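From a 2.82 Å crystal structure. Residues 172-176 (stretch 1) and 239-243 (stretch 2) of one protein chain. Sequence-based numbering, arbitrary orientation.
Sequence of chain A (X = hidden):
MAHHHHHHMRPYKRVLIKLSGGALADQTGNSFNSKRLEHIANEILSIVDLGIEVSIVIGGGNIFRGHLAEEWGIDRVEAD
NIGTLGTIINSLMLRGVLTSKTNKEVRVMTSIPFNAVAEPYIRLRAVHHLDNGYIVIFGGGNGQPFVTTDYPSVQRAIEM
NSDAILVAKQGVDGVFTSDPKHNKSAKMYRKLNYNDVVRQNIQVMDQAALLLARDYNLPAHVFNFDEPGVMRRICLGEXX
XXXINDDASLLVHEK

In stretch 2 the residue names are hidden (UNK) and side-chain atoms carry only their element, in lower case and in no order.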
ATOM      1  N   VAL A 172      10.736  -5.583 -41.050  1.00 81.92           N
ATOM      2  CA  VAL A 172       9.634  -5.308 -41.967  1.00 77.27           C
ATOM      3  C   VAL A 172       9.207  -3.837 -42.016  1.00 71.33           C
ATOM      4  O   VAL A 172       8.795  -3.269 -41.013  1.00 71.80           O
ATOM      5  CB  VAL A 172       8.458  -6.226 -41.671  1.00 79.99           C
ATOM      6  CG1 VAL A 172       8.294  -6.434 -40.172  1.00 82.16           C
ATOM      7  CG2 VAL A 172       7.201  -5.660 -42.280  1.00 77.82           C
ATOM      8  N   ASP A 173       9.361  -3.207 -43.177  1.00 61.81           N
ATOM      9  CA  ASP A 173       9.117  -1.771 -43.333  1.00 61.11           C
ATOM     10  C   ASP A 173       7.663  -1.286 -43.293  1.00 61.69           C
ATOM     11  O   ASP A 173       7.409  -0.108 -43.544  1.00 61.04           O
ATOM     12  CB  ASP A 173       9.844  -1.221 -44.576  1.00 65.20           C
ATOM     13  CG  ASP A 173      10.150   0.296 -44.482  1.00 98.58           C
ATOM     14  OD1 ASP A 173      11.036   0.783 -45.225  1.00104.20           O
ATOM     15  OD2 ASP A 173       9.529   1.005 -43.654  1.00 96.65           O
ATOM     16  N   GLY A 174       6.710  -2.170 -43.000  1.00 54.08           N
ATOM     17  CA  GLY A 174       5.303  -1.787 -42.965  1.00 53.38           C
ATOM     18  C   GLY A 174       4.277  -2.914 -42.869  1.00 58.49           C
ATOM     19  O   GLY A 174       4.520  -3.959 -42.256  1.00 52.65           O
ATOM     20  N   VAL A 175       3.078  -2.671 -43.393  1.00 57.05           N
ATOM     21  CA  VAL A 175       2.027  -3.694 -43.390  1.00 53.98           C
ATOM     22  C   VAL A 175       1.696  -4.113 -44.814  1.00 58.94           C
ATOM     23  O   VAL A 175       1.383  -3.287 -45.680  1.00 53.09           O
ATOM     24  CB  VAL A 175       0.783  -3.292 -42.579  1.00 55.82           C
ATOM     25  CG1 VAL A 175      -0.417  -4.106 -43.017  1.00 54.49           C
ATOM     26  CG2 VAL A 175       1.031  -3.488 -41.094  1.00 55.07           C
ATOM     27  N   PHE A 176       1.927  -5.392 -45.086  1.00 65.43           N
ATOM     28  CA  PHE A 176       1.745  -5.925 -46.429  1.00 65.15           C
ATOM     29  C   PHE A 176       0.457  -6.700 -46.580  1.00 74.49           C
ATOM     30  O   PHE A 176      -0.187  -7.104 -45.604  1.00 68.77           O
ATOM     31  CB  PHE A 176       2.914  -6.810 -46.841  1.00 64.30           C
ATOM     32  CG  PHE A 176       4.222  -6.089 -46.883  1.00 63.71           C
ATOM     33  CD1 PHE A 176       4.990  -5.958 -45.743  1.00 67.02           C
ATOM     34  CD2 PHE A 176       4.681  -5.532 -48.063  1.00 65.95           C
ATOM     35  CE1 PHE A 176       6.188  -5.277 -45.782  1.00 72.09           C
ATOM     36  CE2 PHE A 176       5.875  -4.844 -48.105  1.00 70.71           C
ATOM     37  CZ  PHE A 176       6.634  -4.711 -46.967  1.00 71.27           C
ATOM     38  N   UNK A 239       5.958  10.154 -45.632  1.00 88.19           N
ATOM     39  CA  UNK A 239       5.160   8.951 -45.790  1.00 93.31           C
ATOM     40  C   UNK A 239       6.076   7.756 -46.003  1.00 95.63           C
ATOM     41  O   UNK A 239       6.472   7.459 -47.133  1.00 95.64           O
ATOM     42  c   UNK A 239       2.552  11.131 -47.057  1.00102.17           C
ATOM     43  c   UNK A 239       4.173   9.105 -46.948  1.00 95.79           C
ATOM     44  c   UNK A 239       1.153  10.487 -45.490  1.00102.96           C
ATOM     45  n   UNK A 239       1.422  11.457 -46.349  1.00102.68           N
ATOM     46  c   UNK A 239       2.974   9.926 -46.597  1.00100.84           C
ATOM     47  n   UNK A 239       2.080   9.553 -45.619  1.00104.35           N
ATOM     48  N   UNK A 240       6.502   7.162 -44.890  1.00 86.29           N
ATOM     49  CA  UNK A 240       7.354   5.976 -44.899  1.00 80.44           C
ATOM     50  C   UNK A 240       6.686   4.959 -43.998  1.00 75.22           C
ATOM     51  O   UNK A 240       5.911   5.340 -43.137  1.00 72.56           O
ATOM     52  c   UNK A 240       8.874   7.361 -43.433  1.00 80.50           C
ATOM     53  c   UNK A 240       8.813   6.280 -44.494  1.00 80.85           C
ATOM     54  c   UNK A 240       9.520   5.023 -44.022  1.00 80.13           C
ATOM     55  N   UNK A 241       6.842   3.674 -44.290  1.00 69.52           N
ATOM     56  CA  UNK A 241       6.152   2.653 -43.515  1.00 66.75           C
ATOM     57  C   UNK A 241       4.660   2.682 -43.806  1.00 63.83           C
ATOM     58  O   UNK A 241       4.228   3.242 -44.808  1.00 68.23           O
ATOM     59  N   UNK A 242       3.851   2.120 -42.915  1.00 53.99           N
ATOM     60  CA  UNK A 242       2.391   2.072 -43.095  1.00 49.43           C
ATOM     61  C   UNK A 242       1.662   2.970 -42.079  1.00 47.80           C
ATOM     62  O   UNK A 242       2.070   3.066 -40.934  1.00 52.55           O
ATOM     63  c   UNK A 242       1.887   0.603 -42.995  1.00 42.29           C
ATOM     64  c   UNK A 242       0.411   0.597 -42.737  1.00 35.19           C
ATOM     65  o   UNK A 242       2.177  -0.090 -44.219  1.00 57.39           O
ATOM     66  N   UNK A 243       0.569   3.609 -42.487  1.00 38.31           N
ATOM     67  CA  UNK A 243      -0.228   4.470 -41.598  1.00 32.85           C
ATOM     68  C   UNK A 243      -1.614   3.912 -41.434  1.00 47.48           C
ATOM     69  O   UNK A 243      -2.399   3.995 -42.363  1.00 57.54           O
ATOM     70  c   UNK A 243      -0.773   7.033 -41.249  1.00 35.89           C
ATOM     71  c   UNK A 243      -0.433   5.865 -42.193  1.00 30.91           C
ATOM     72  c   UNK A 243      -1.416   6.539 -39.981  1.00 34.31           C
ATOM     73  c   UNK A 243      -1.632   8.128 -41.874  1.00 37.12           C
TER

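Position 239 carries six side-chain atoms: one carbon, then a five-membered ring of three carbons and two nitrogens. Two nitrogens separated by a single carbon make an imidazole, so this is His239. Its ring is out of reach of stretch 1 and contributes nothing to the contact; it is exposed, and the strand that follows has not yet begun.

Position 240 has three side-chain carbons, one bearing the other two. A fork at the first carbon with no heteroatom is valine, Val240. One methyl, CG2, lies 4.0 Å from OD2 of Asp173. This is a loose touch of a methyl against a carboxylate oxygen, and it comes about although CA-to-CB points sideways at both residues.

Position 241 has no side-chain atoms, which makes it Gly241. Its phi of 71° by itself favours glycine. CA of Gly241 sits 3.0 Å from O of Asp173, with an angle of 157° at the hydrogen, a CA-H...O contact. An ideal CB here would lie 3.5 Å from that same oxygen, close but less decisive than the backbone angle.

Position 242 shows three side-chain atoms, a carbon carrying one oxygen and one carbon. A beta-branched hydroxyl is threonine, Thr242. Its CA-to-CB bond points toward stretch 1, and with chi1 in the m well its OG1 accepts a hydrogen bond from N of Val175 at 2.9 Å, nearly straight at 165°. The same oxygen is also hydrogen-bonded elsewhere in the structure.

Position 243 has four side-chain carbons, forked at the second, and is therefore Leu243. It lies in the strand with Thr242, but its side chain is out of reach of stretch 1.

The contact is small, burying about 190 Å² in all, and its rule is a glycine facing a threonine. Gly174 has its CA 4.6 Å from CA of Gly241, so the backbones come close where neither residue has a side chain. A CB on Gly174 would point toward stretch 2 and fall 3.0 Å from OG1 of Thr242, a clash; its absence leaves room for the hydroxyl that reaches N of Val175. A designer can read two parts here: the bare CA of Gly174 leaves room for the hydroxyl, and that one side-chain hydroxyl, answering a backbone amide, supplies the directional bond. Gly241 plays a different part, with a positive phi that favours glycine and a CA-H...O contact to Asp173.

Stretch 2 239-243: HVGTL
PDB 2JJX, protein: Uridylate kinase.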